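Local coordinates for putative uncharacterized protein (Streptococcus mutans, PDB 3L7T), which binds zinc and belongs to the glyoxalase (vicinal oxygen chelate) superfamily, and may act as a lactoylglutathione lyase, at residues A[38-46]-A[54-62]. Residues are numbered along the deposited sequence; the frame is centred on the assembly and turned at random.
Sequences PKRHDYKLD and LEIFGNKLT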
loop_
_atom_site.group_PDB
_atom_site.type_symbol
_atom_site.label_atom_id
_atom_site.label_comp_id
_atom_site.label_asym_id
_atom_site.label_seq_id
_atom_site.Cartn_x
_atom_site.Cartn_y
_atom_site.Cartn_z
ATOM N N PRO A 38 14.717 -18.779 -1.649
ATOM C CA PRO A 38 14.362 -19.166 -2.996
ATOM C C PRO A 38 13.021 -19.815 -3.038
ATOM O O PRO A 38 12.704 -20.726 -2.287
ATOM C CB PRO A 38 15.432 -20.160 -3.350
ATOM C CG PRO A 38 16.509 -19.862 -2.500
ATOM C CD PRO A 38 16.027 -19.287 -1.275
ATOM N N LYS A 39 12.217 -19.309 -3.958
ATOM C CA LYS A 39 10.842 -19.710 -4.079
ATOM C C LYS A 39 9.911 -19.292 -2.930
ATOM O O LYS A 39 8.940 -18.562 -3.151
ATOM C CB LYS A 39 10.755 -21.179 -4.392
ATOM C CG LYS A 39 11.120 -22.086 -3.326
ATOM C CD LYS A 39 10.898 -23.513 -3.820
ATOM C CE LYS A 39 11.597 -24.578 -2.989
ATOM N NZ LYS A 39 10.672 -25.371 -2.146
ATOM N N ARG A 40 10.189 -19.711 -1.715
ATOM C CA ARG A 40 9.327 -19.283 -0.661
ATOM C C ARG A 40 8.964 -17.820 -0.857
ATOM O O ARG A 40 7.823 -17.487 -1.031
ATOM C CB ARG A 40 9.907 -19.507 0.710
ATOM C CG ARG A 40 9.006 -18.990 1.775
ATOM C CD ARG A 40 8.928 -19.916 2.910
ATOM N NE ARG A 40 10.238 -20.188 3.458
ATOM C CZ ARG A 40 10.884 -19.391 4.287
ATOM N NH1 ARG A 40 10.371 -18.250 4.650
ATOM N NH2 ARG A 40 12.043 -19.746 4.740
ATOM N N HIS A 41 9.946 -16.946 -0.819
ATOM C CA HIS A 41 9.650 -15.528 -1.049
ATOM C C HIS A 41 10.722 -14.787 -1.833
ATOM O O HIS A 41 10.728 -13.561 -1.847
ATOM C CB HIS A 41 9.324 -14.799 0.263
ATOM C CG HIS A 41 10.498 -14.627 1.180
ATOM N ND1 HIS A 41 11.687 -14.058 0.775
ATOM C CD2 HIS A 41 10.624 -14.851 2.509
ATOM C CE1 HIS A 41 12.508 -13.981 1.803
ATOM N NE2 HIS A 41 11.893 -14.470 2.866
ATOM N N ASP A 42 11.618 -15.528 -2.493
ATOM C CA ASP A 42 12.732 -14.899 -3.211
ATOM C C ASP A 42 13.383 -13.838 -2.333
ATOM O O ASP A 42 13.688 -14.144 -1.161
ATOM C CB ASP A 42 12.257 -14.386 -4.567
ATOM C CG ASP A 42 11.731 -15.519 -5.449
ATOM O OD1 ASP A 42 12.371 -16.598 -5.436
ATOM O OD2 ASP A 42 10.652 -15.362 -6.082
ATOM N N TYR A 43 13.649 -12.632 -2.859
ATOM C CA TYR A 43 14.326 -11.616 -2.041
ATOM C C TYR A 43 13.292 -10.776 -1.351
ATOM O O TYR A 43 12.298 -10.349 -1.977
ATOM C CB TYR A 43 15.242 -10.703 -2.886
ATOM C CG TYR A 43 16.406 -11.480 -3.477
ATOM C CD1 TYR A 43 17.591 -11.623 -2.761
ATOM C CD2 TYR A 43 16.314 -12.059 -4.726
ATOM C CE1 TYR A 43 18.666 -12.309 -3.271
ATOM C CE2 TYR A 43 17.387 -12.796 -5.246
ATOM C CZ TYR A 43 18.537 -12.933 -4.494
ATOM O OH TYR A 43 19.613 -13.636 -4.997
ATOM N N LYS A 44 13.481 -10.616 -0.045
ATOM C CA LYS A 44 12.623 -9.761 0.745
ATOM C C LYS A 44 13.492 -8.701 1.395
ATOM O O LYS A 44 14.461 -9.017 2.089
ATOM C CB LYS A 44 11.904 -10.587 1.822
ATOM C CG LYS A 44 10.962 -9.747 2.725
ATOM C CD LYS A 44 10.299 -10.589 3.836
ATOM C CE LYS A 44 9.317 -9.743 4.641
ATOM N NZ LYS A 44 9.970 -8.983 5.769
ATOM N N LEU A 45 13.268 -7.463 0.984
ATOM C CA LEU A 45 14.090 -6.342 1.369
ATOM C C LEU A 45 13.227 -5.466 2.282
ATOM O O LEU A 45 12.209 -4.918 1.835
ATOM C CB LEU A 45 14.483 -5.553 0.125
ATOM C CG LEU A 45 15.192 -4.217 0.387
ATOM C CD1 LEU A 45 16.525 -4.321 1.156
ATOM C CD2 LEU A 45 15.387 -3.494 -0.920
ATOM N N ASP A 46 13.656 -5.307 3.533
ATOM C CA ASP A 46 12.873 -4.540 4.512
ATOM C C ASP A 46 13.504 -3.178 4.753
ATOM O O ASP A 46 14.672 -3.082 5.165
ATOM C CB ASP A 46 12.801 -5.307 5.831
ATOM C CG ASP A 46 12.136 -6.685 5.679
ATOM O OD1 ASP A 46 11.212 -6.840 4.837
ATOM O OD2 ASP A 46 12.520 -7.612 6.432
ATOM N N LEU A 54 8.781 -0.722 4.887
ATOM C CA LEU A 54 8.364 -1.077 3.517
ATOM C C LEU A 54 9.011 -2.406 3.193
ATOM O O LEU A 54 10.221 -2.538 3.345
ATOM C CB LEU A 54 8.901 -0.032 2.525
ATOM C CG LEU A 54 8.519 1.397 2.847
ATOM C CD1 LEU A 54 9.123 2.330 1.745
ATOM C CD2 LEU A 54 7.035 1.566 2.953
ATOM N N GLU A 55 8.216 -3.404 2.806
ATOM C CA GLU A 55 8.756 -4.721 2.500
ATOM C C GLU A 55 8.766 -4.861 1.001
ATOM O O GLU A 55 7.710 -4.937 0.396
ATOM C CB GLU A 55 7.856 -5.827 3.057
ATOM C CG GLU A 55 7.843 -5.954 4.558
ATOM C CD GLU A 55 7.129 -7.213 5.013
ATOM O OE1 GLU A 55 6.336 -7.779 4.207
ATOM O OE2 GLU A 55 7.239 -7.509 6.223
ATOM N N ILE A 56 9.941 -4.909 0.399
ATOM C CA ILE A 56 10.028 -5.058 -1.044
ATOM C C ILE A 56 10.279 -6.538 -1.393
ATOM O O ILE A 56 11.260 -7.137 -0.920
ATOM C CB ILE A 56 11.140 -4.181 -1.609
ATOM C CG1 ILE A 56 11.029 -2.727 -1.123
ATOM C CG2 ILE A 56 11.179 -4.273 -3.131
ATOM C CD1 ILE A 56 9.806 -2.020 -1.540
ATOM N N PHE A 57 9.434 -7.100 -2.254
ATOM C CA PHE A 57 9.589 -8.489 -2.670
ATOM C C PHE A 57 9.900 -8.528 -4.137
ATOM O O PHE A 57 9.181 -7.954 -4.931
ATOM C CB PHE A 57 8.303 -9.278 -2.453
ATOM C CG PHE A 57 7.992 -9.557 -1.008
ATOM C CD1 PHE A 57 8.395 -10.747 -0.414
ATOM C CD2 PHE A 57 7.197 -8.679 -0.284
ATOM C CE1 PHE A 57 8.043 -11.057 0.904
ATOM C CE2 PHE A 57 6.803 -8.991 1.028
ATOM C CZ PHE A 57 7.253 -10.183 1.617
ATOM N N GLY A 58 10.907 -9.291 -4.532
ATOM C CA GLY A 58 11.124 -9.438 -5.969
ATOM C C GLY A 58 12.192 -10.476 -6.147
ATOM O O GLY A 58 12.663 -11.071 -5.181
ATOM N N ASN A 59 12.567 -10.667 -7.389
ATOM C CA ASN A 59 13.597 -11.637 -7.701
ATOM C C ASN A 59 14.549 -11.023 -8.718
ATOM O O ASN A 59 14.209 -10.063 -9.402
ATOM C CB ASN A 59 12.970 -12.925 -8.228
ATOM C CG ASN A 59 13.951 -14.090 -8.237
ATOM O OD1 ASN A 59 15.037 -13.978 -7.698
ATOM N ND2 ASN A 59 13.558 -15.219 -8.838
ATOM N N LYS A 60 15.787 -11.519 -8.746
ATOM C CA LYS A 60 16.828 -10.927 -9.578
ATOM C C LYS A 60 16.734 -11.616 -10.934
ATOM O O LYS A 60 16.374 -12.781 -10.972
ATOM C CB LYS A 60 18.193 -11.239 -8.957
ATOM C CG LYS A 60 18.527 -10.389 -7.779
ATOM C CD LYS A 60 19.792 -10.831 -7.094
ATOM C CE LYS A 60 20.022 -9.966 -5.873
ATOM N NZ LYS A 60 21.308 -10.265 -5.173
ATOM N N LEU A 61 17.028 -10.897 -12.019
ATOM C CA LEU A 61 16.831 -11.434 -13.383
ATOM C C LEU A 61 17.804 -12.579 -13.652
ATOM O O LEU A 61 17.545 -13.442 -14.486
ATOM C CB LEU A 61 17.049 -10.340 -14.433
ATOM C CG LEU A 61 15.878 -9.496 -14.951
ATOM C CD1 LEU A 61 15.018 -8.931 -13.833
ATOM C CD2 LEU A 61 16.450 -8.354 -15.809
ATOM N N THR A 62 18.906 -12.580 -12.915
ATOM C CA THR A 62 19.928 -13.608 -13.021
ATOM C C THR A 62 19.574 -14.876 -12.243
ATOM O O THR A 62 20.214 -15.903 -12.435
ATOM C CB THR A 62 21.289 -13.089 -12.509
ATOM O OG1 THR A 62 21.149 -12.600 -11.169
ATOM C CG2 THR A 62 21.809 -11.959 -13.384
HETATM O O HOH W 1 15.537 -16.074 -5.673
HETATM O O HOH W 2 22.072 -13.361 -4.018
#
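Lys-44 holds CG opposite its backbone N, stays extended as far as CE and bends only at chi4 (-86°), which lays its methylenes along the Phe-57 ring and turns NZ toward Glu-55 and Asp-46. This is the beta hairpin of strands 42-49 and 52-58 in a glyoxalase-type sheet, whose segments 42-46 and 54-58 run antiparallel at 161°. Leu-45 and Ile-56 form a hydrogen-bonded pair, the bond from Ile-56 N to Leu-45 O being 2.7 Å long and nearly straight; Tyr-43 and Gly-58 form another. On the face carrying Lys-44, a CH-pi contact sets Lys-44 CG 4.1 Å from the centroid of the Phe-57 ring. Lys-44 NZ gives a short salt bridge of 2.6 Å to Asp-46 OD1, met on its syn side, and a salt bridge to Glu-55 OE2, 3.1 Å, whose hydrogen bond is weak. Glu-55 and His-8 bind the zinc ion, so Lys-44 is a second-shell residue that could help position the carboxylate and offset the nearby charge of Asp-46. Arg-33 also pairs with Asp-46, and Arg-83 of the second subunit makes a cation-pi contact with Phe-57, placing this face at the dimer interface. Beyond the Tyr-43 and Gly-58 pair, the Asp-42 carboxylate stacks on the Asn-59 amide, their planes 10° apart and the two CG atoms separated by 3.8 Å. On the face bearing Tyr-43, the extended Lys-60 chain crosses the phenol ring at about a right angle, with Lys-60 CE over one face, 3.9 Å from the centroid. A water molecule lies at the ring edge, 2.7 Å from Tyr-43 OH, and accepts a weak bond from Lys-60 NZ.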